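Local atomic coordinates of UDP-N-acetylglucosamine pyrophosphorylase (Entamoeba histolytica, PDB entry 3OC9), a protein that probably catalyses the formation of UDP-N-acetyl-alpha-D-glucosamine and diphosphate from UTP and N-acetyl-alpha-D-glucosamine 1-phosphate. Residues Lys35-Pro41 and Ile178-His184; Leu170-Asn174 and Thr268-Glu272. One frame throughout, in Å; residues are numbered along the deposited sequence. Where two conformers were deposited one is given.

Interaction 1. Residues Lys35-Pro41 and Ile178-His184. Unlike the reference sequence in segment 35-41: Pro41 (reference Leu).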
loop_
_atom_site.group_PDB
_atom_site.type_symbol
_atom_site.label_atom_id
_atom_site.label_comp_id
_atom_site.label_asym_id
_atom_site.label_seq_id
_atom_site.Cartn_x
_atom_site.Cartn_y
_atom_site.Cartn_z
ATOM N N LYS A 35 -6.976 -13.370 -13.620
ATOM C CA LYS A 35 -7.872 -13.385 -12.451
ATOM C C LYS A 35 -7.436 -12.457 -11.295
ATOM O O LYS A 35 -7.998 -12.562 -10.204
ATOM C CB LYS A 35 -8.080 -14.823 -11.948
ATOM C CG LYS A 35 -8.784 -15.762 -12.974
ATOM C CD LYS A 35 -8.995 -17.164 -12.395
ATOM C CE LYS A 35 -9.748 -18.075 -13.363
ATOM N NZ LYS A 35 -10.261 -19.293 -12.663
ATOM N N THR A 36 -6.469 -11.556 -11.538
ATOM C CA THR A 36 -5.920 -10.664 -10.469
ATOM C C THR A 36 -5.894 -9.166 -10.843
ATOM O O THR A 36 -5.879 -8.822 -12.034
ATOM C CB THR A 36 -4.467 -11.077 -10.016
ATOM O OG1 THR A 36 -3.496 -10.748 -11.037
ATOM C CG2 THR A 36 -4.385 -12.571 -9.642
ATOM N N ALA A 37 -5.851 -8.289 -9.826
ATOM C CA ALA A 37 -5.754 -6.821 -10.017
ATOM C C ALA A 37 -5.018 -6.117 -8.869
ATOM O O ALA A 37 -4.934 -6.673 -7.748
ATOM C CB ALA A 37 -7.184 -6.196 -10.179
ATOM N N LEU A 38 -4.524 -4.896 -9.140
ATOM C CA LEU A 38 -3.918 -4.001 -8.122
ATOM C C LEU A 38 -4.832 -2.777 -7.865
ATOM O O LEU A 38 -5.400 -2.232 -8.820
ATOM C CB LEU A 38 -2.522 -3.497 -8.597
ATOM C CG LEU A 38 -1.727 -2.633 -7.603
ATOM C CD1 LEU A 38 -1.274 -3.471 -6.366
ATOM C CD2 LEU A 38 -0.458 -1.933 -8.204
ATOM N N ILE A 39 -4.974 -2.365 -6.593
ATOM C CA ILE A 39 -5.744 -1.145 -6.223
ATOM C C ILE A 39 -4.851 -0.217 -5.383
ATOM O O ILE A 39 -4.345 -0.657 -4.348
ATOM C CB ILE A 39 -7.036 -1.477 -5.393
ATOM C CG1 ILE A 39 -8.013 -2.378 -6.200
ATOM C CG2 ILE A 39 -7.729 -0.135 -4.957
ATOM C CD1 ILE A 39 -9.201 -2.973 -5.366
ATOM N N THR A 40 -4.633 1.038 -5.821
ATOM C CA THR A 40 -3.865 2.009 -4.982
ATOM C C THR A 40 -4.452 3.436 -4.994
ATOM O O THR A 40 -5.171 3.803 -5.923
ATOM C CB THR A 40 -2.362 2.110 -5.379
ATOM O OG1 THR A 40 -2.265 2.588 -6.711
ATOM C CG2 THR A 40 -1.597 0.741 -5.272
ATOM N N PRO A 41 -4.135 4.259 -3.972
ATOM C CA PRO A 41 -4.419 5.715 -4.119
ATOM C C PRO A 41 -3.278 6.485 -4.814
ATOM O O PRO A 41 -2.107 6.075 -4.741
ATOM C CB PRO A 41 -4.563 6.181 -2.677
ATOM C CG PRO A 41 -3.705 5.196 -1.845
ATOM C CD PRO A 41 -3.453 3.952 -2.695
ATOM N N ILE A 178 -11.909 -11.253 -13.050
ATOM C CA ILE A 178 -11.055 -10.901 -11.892
ATOM C C ILE A 178 -11.660 -11.386 -10.557
ATOM O O ILE A 178 -12.821 -11.062 -10.221
ATOM C CB ILE A 178 -10.746 -9.380 -11.857
ATOM C CG1 ILE A 178 -9.902 -8.981 -13.089
ATOM C CG2 ILE A 178 -10.055 -8.974 -10.494
ATOM C CD1 ILE A 178 -9.787 -7.456 -13.313
ATOM N N LYS A 179 -10.886 -12.194 -9.828
ATOM C CA LYS A 179 -11.345 -12.851 -8.588
ATOM C C LYS A 179 -10.694 -12.308 -7.301
ATOM O O LYS A 179 -11.312 -12.369 -6.226
ATOM C CB LYS A 179 -11.116 -14.373 -8.655
ATOM C CG LYS A 179 -11.833 -15.129 -9.804
ATOM C CD LYS A 179 -13.355 -15.152 -9.590
ATOM C CE LYS A 179 -14.070 -16.004 -10.633
ATOM N NZ LYS A 179 -15.421 -16.390 -10.117
ATOM N N TYR A 180 -9.446 -11.838 -7.399
ATOM C CA TYR A 180 -8.684 -11.343 -6.217
ATOM C C TYR A 180 -7.948 -10.022 -6.511
ATOM O O TYR A 180 -7.327 -9.902 -7.562
ATOM C CB TYR A 180 -7.640 -12.397 -5.773
ATOM C CG TYR A 180 -8.224 -13.727 -5.323
ATOM C CD1 TYR A 180 -8.918 -13.825 -4.112
ATOM C CD2 TYR A 180 -8.082 -14.890 -6.104
ATOM C CE1 TYR A 180 -9.466 -15.062 -3.681
ATOM C CE2 TYR A 180 -8.636 -16.135 -5.673
ATOM C CZ TYR A 180 -9.316 -16.196 -4.462
ATOM O OH TYR A 180 -9.871 -17.388 -4.005
ATOM N N SER A 181 -8.013 -9.048 -5.585
ATOM C CA SER A 181 -7.350 -7.727 -5.742
ATOM C C SER A 181 -6.489 -7.416 -4.499
ATOM O O SER A 181 -6.921 -7.677 -3.362
ATOM C CB SER A 181 -8.385 -6.586 -5.954
ATOM O OG SER A 181 -9.217 -6.781 -7.119
ATOM N N VAL A 182 -5.276 -6.895 -4.701
ATOM C CA VAL A 182 -4.433 -6.407 -3.569
ATOM C C VAL A 182 -4.488 -4.874 -3.486
ATOM O O VAL A 182 -4.135 -4.177 -4.474
ATOM C CB VAL A 182 -2.945 -6.875 -3.682
ATOM C CG1 VAL A 182 -2.118 -6.366 -2.505
ATOM C CG2 VAL A 182 -2.846 -8.393 -3.781
ATOM N N ALA A 183 -4.947 -4.357 -2.333
ATOM C CA ALA A 183 -5.013 -2.905 -2.063
ATOM C C ALA A 183 -3.922 -2.446 -1.084
ATOM O O ALA A 183 -3.817 -2.989 0.025
ATOM C CB ALA A 183 -6.422 -2.523 -1.499
ATOM N N HIS A 184 -3.103 -1.465 -1.477
ATOM C CA HIS A 184 -2.084 -0.955 -0.543
ATOM C C HIS A 184 -1.841 0.560 -0.582
ATOM O O HIS A 184 -2.348 1.213 -1.473
ATOM C CB HIS A 184 -0.775 -1.729 -0.712
ATOM C CG HIS A 184 -0.036 -1.468 -1.989
ATOM N ND1 HIS A 184 0.727 -0.334 -2.198
ATOM C CD2 HIS A 184 0.181 -2.265 -3.062
ATOM C CE1 HIS A 184 1.330 -0.418 -3.369
ATOM N NE2 HIS A 184 1.022 -1.588 -3.911
#
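Parallel backbone pairing joins Lys35-Pro41 to Ile178-His184. Lys35 O opens it by accepting two donors: Tyr180 N at 3.2 Å, and Lys179 N, which comes from above the carbonyl plane. Beyond this fork the bonds run in the staggered order of parallel strands, Ala37 N to Tyr180 O, Val182 N to Ala37 O, Ile39 N to Val182 O (2.9 Å) and His184 N to Ile39 O. Thr36, Ser181 and Ala183 add CA-H...O contacts to facing carbonyls.

Side chains pack on both faces of the pair. With Ala37 and Ile39, Ser181 and Ala183 make one face, which helix 169-176 covers through Met173: Ala37 CB meets Ile178 CG2 at 4.0 Å, and Ile39 CD1 reaches back to Ser181 CB at 3.8 Å. On the other face Leu38 CD1 lies against the carbonyl oxygen Val182 O, and helix 196-204 packs on Thr36, Tyr180 and Val182.

At the C-terminal end the His184 ring lies beside Thr40. A chi1 of 70° places CG between the backbone N and the carbonyl carbon and turns the ring back over the neighbouring strand, where Thr40 CG2 sits 3.8 Å from the ring centroid in a CH-pi contact. Asp193 holds His184 NE2, which should fix the rotation of the imidazole. Parallel strands lie in a mixed sheet with helices on both faces, as in the GT-A-like, Rossmann-related nucleotidyltransferase fold.

Interaction 2. Residues Leu170-Asn174 and Thr268-Glu272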
loop_
_atom_site.group_PDB
_atom_site.type_symbol
_atom_site.label_atom_id
_atom_site.label_comp_id
_atom_site.label_asym_id
_atom_site.label_seq_id
_atom_site.Cartn_x
_atom_site.Cartn_y
_atom_site.Cartn_z
ATOM N N LEU A 170 -16.745 -2.779 -10.277
ATOM C CA LEU A 170 -17.172 -4.135 -9.898
ATOM C C LEU A 170 -17.797 -4.900 -11.089
ATOM O O LEU A 170 -17.527 -6.097 -11.280
ATOM C CB LEU A 170 -18.087 -4.152 -8.649
ATOM C CG LEU A 170 -17.565 -3.456 -7.367
ATOM C CD1 LEU A 170 -18.554 -3.633 -6.214
ATOM C CD2 LEU A 170 -16.187 -3.984 -6.959
ATOM N N GLU A 171 -18.603 -4.201 -11.898
ATOM C CA GLU A 171 -19.143 -4.792 -13.142
ATOM C C GLU A 171 -18.013 -5.202 -14.108
ATOM O O GLU A 171 -18.054 -6.296 -14.677
ATOM C CB GLU A 171 -20.134 -3.837 -13.828
ATOM C CG GLU A 171 -21.504 -3.784 -13.137
ATOM C CD GLU A 171 -22.559 -2.990 -13.902
ATOM O OE1 GLU A 171 -22.343 -2.645 -15.083
ATOM O OE2 GLU A 171 -23.623 -2.719 -13.311
ATOM N N PHE A 172 -17.005 -4.328 -14.263
ATOM C CA PHE A 172 -15.822 -4.588 -15.119
ATOM C C PHE A 172 -15.020 -5.809 -14.617
ATOM O O PHE A 172 -14.597 -6.669 -15.425
ATOM C CB PHE A 172 -14.937 -3.326 -15.182
ATOM C CG PHE A 172 -13.713 -3.443 -16.082
ATOM C CD1 PHE A 172 -13.824 -3.266 -17.460
ATOM C CD2 PHE A 172 -12.442 -3.665 -15.535
ATOM C CE1 PHE A 172 -12.691 -3.345 -18.296
ATOM C CE2 PHE A 172 -11.295 -3.750 -16.353
ATOM C CZ PHE A 172 -11.417 -3.587 -17.740
ATOM N N MET A 173 -14.809 -5.904 -13.295
ATOM C CA MET A 173 -14.144 -7.099 -12.734
ATOM C C MET A 173 -14.857 -8.427 -13.102
ATOM O O MET A 173 -14.200 -9.402 -13.504
ATOM C CB MET A 173 -13.948 -6.988 -11.204
ATOM C CG MET A 173 -12.911 -5.942 -10.756
ATOM S SD MET A 173 -12.975 -5.741 -8.930
ATOM C CE MET A 173 -11.499 -4.741 -8.620
ATOM N N ASN A 174 -16.185 -8.468 -12.969
ATOM C CA ASN A 174 -16.946 -9.677 -13.333
ATOM C C ASN A 174 -16.825 -10.012 -14.833
ATOM O O ASN A 174 -16.648 -11.176 -15.199
ATOM C CB ASN A 174 -18.425 -9.579 -12.876
ATOM C CG ASN A 174 -18.579 -9.637 -11.340
ATOM O OD1 ASN A 174 -17.851 -10.357 -10.652
ATOM N ND2 ASN A 174 -19.529 -8.872 -10.809
ATOM N N THR A 268 -13.559 -10.752 -4.964
ATOM C CA THR A 268 -14.510 -9.867 -5.675
ATOM C C THR A 268 -15.903 -9.942 -5.016
ATOM O O THR A 268 -16.587 -8.915 -4.854
ATOM C CB THR A 268 -14.529 -10.175 -7.214
ATOM O OG1 THR A 268 -13.215 -9.965 -7.756
ATOM C CG2 THR A 268 -15.525 -9.274 -7.950
ATOM N N SER A 269 -16.300 -11.150 -4.608
ATOM C CA SER A 269 -17.568 -11.340 -3.886
ATOM C C SER A 269 -17.594 -10.526 -2.583
ATOM O O SER A 269 -18.644 -9.950 -2.220
ATOM C CB SER A 269 -17.816 -12.827 -3.603
ATOM O OG SER A 269 -19.048 -13.021 -2.927
ATOM N N PHE A 270 -16.452 -10.460 -1.878
ATOM C CA PHE A 270 -16.396 -9.643 -0.649
ATOM C C PHE A 270 -16.516 -8.132 -0.952
ATOM O O PHE A 270 -17.247 -7.416 -0.247
ATOM C CB PHE A 270 -15.171 -9.945 0.270
ATOM C CG PHE A 270 -15.159 -9.091 1.532
ATOM C CD1 PHE A 270 -14.370 -7.950 1.611
ATOM C CD2 PHE A 270 -16.012 -9.391 2.613
ATOM C CE1 PHE A 270 -14.410 -7.119 2.755
ATOM C CE2 PHE A 270 -16.056 -8.578 3.761
ATOM C CZ PHE A 270 -15.247 -7.450 3.841
ATOM N N LEU A 271 -15.828 -7.658 -1.996
ATOM C CA LEU A 271 -15.944 -6.250 -2.421
ATOM C C LEU A 271 -17.408 -5.878 -2.754
ATOM O O LEU A 271 -17.854 -4.767 -2.452
ATOM C CB LEU A 271 -15.016 -5.935 -3.623
ATOM C CG LEU A 271 -13.491 -5.982 -3.374
ATOM C CD1 LEU A 271 -12.743 -5.765 -4.681
ATOM C CD2 LEU A 271 -13.029 -4.976 -2.311
ATOM N N GLU A 272 -18.152 -6.813 -3.347
ATOM C CA GLU A 272 -19.601 -6.593 -3.600
ATOM C C GLU A 272 -20.405 -6.376 -2.306
ATOM O O GLU A 272 -21.264 -5.460 -2.254
ATOM C CB GLU A 272 -20.191 -7.700 -4.504
ATOM C CG GLU A 272 -19.623 -7.665 -5.938
ATOM C CD GLU A 272 -19.985 -8.868 -6.807
ATOM O OE1 GLU A 272 -19.934 -10.029 -6.324
ATOM O OE2 GLU A 272 -20.295 -8.653 -8.003
HETATM O O HOH W 1 -18.747 -11.535 -8.129
#
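Helices 169-176 and 268-274 pack side by side in a nearly antiparallel pair within the nucleotidyltransferase fold, their short segments 10.8 Å apart at closest approach and inclined at 157°. The spacing is wide enough for side chains to fill the interface. Leu170 CD2 rests on Leu271 CB at 4.0 Å while its other branch, CD1, reaches the backbone of Leu271 and Glu272. Met173 extends along the interface, with CB near Thr268 CG2 and CE 4.3 Å from Leu271 CD1. Thr268 CG2 stands anti to the backbone N, which sends this methyl to Asn174 OD1 and leaves OG1 beside the N, bonded to Ile178 O.

Polar groups close one margin. Asn174 and Glu272 approach from opposite directions, and Asn174 ND2 donates to Glu272 OE2 at 2.9 Å, almost straight at 168°. OE2 lies in the amide plane of Asn174 and is met on its syn side, but the donor stands well out of the carboxylate plane, the two flat groups being turned 57° apart. A water donates both to Asn174 OD1 and to Glu272 OE1, 2.6 Å away, completing a ring of bonds. Amide and carboxylate thus hold each other's orientation by two routes, one direct and one through water, at the border of an apolar core.

How the interactions relate
From the N terminus the chain passes helix 21-32 and then enters strand 36-41; interaction 1 closes a long loop when strand 180-184 pairs with it, 136 residues separating segments 35-41 and 178-184. Helix 169-176 is the element before that second strand, and helix 268-274, much later in the chain, packs on it in interaction 2. The two loops therefore cross, since their segments alternate along the chain. The contacts also meet: Ile178 bonds into both helices, its N probably to Met173 O, while Met173 CE packs on Ser181 OG. Together they tie the central strands to two helices, and strand 263-267, antiparallel to 180-184, leads straight into helix 268-274.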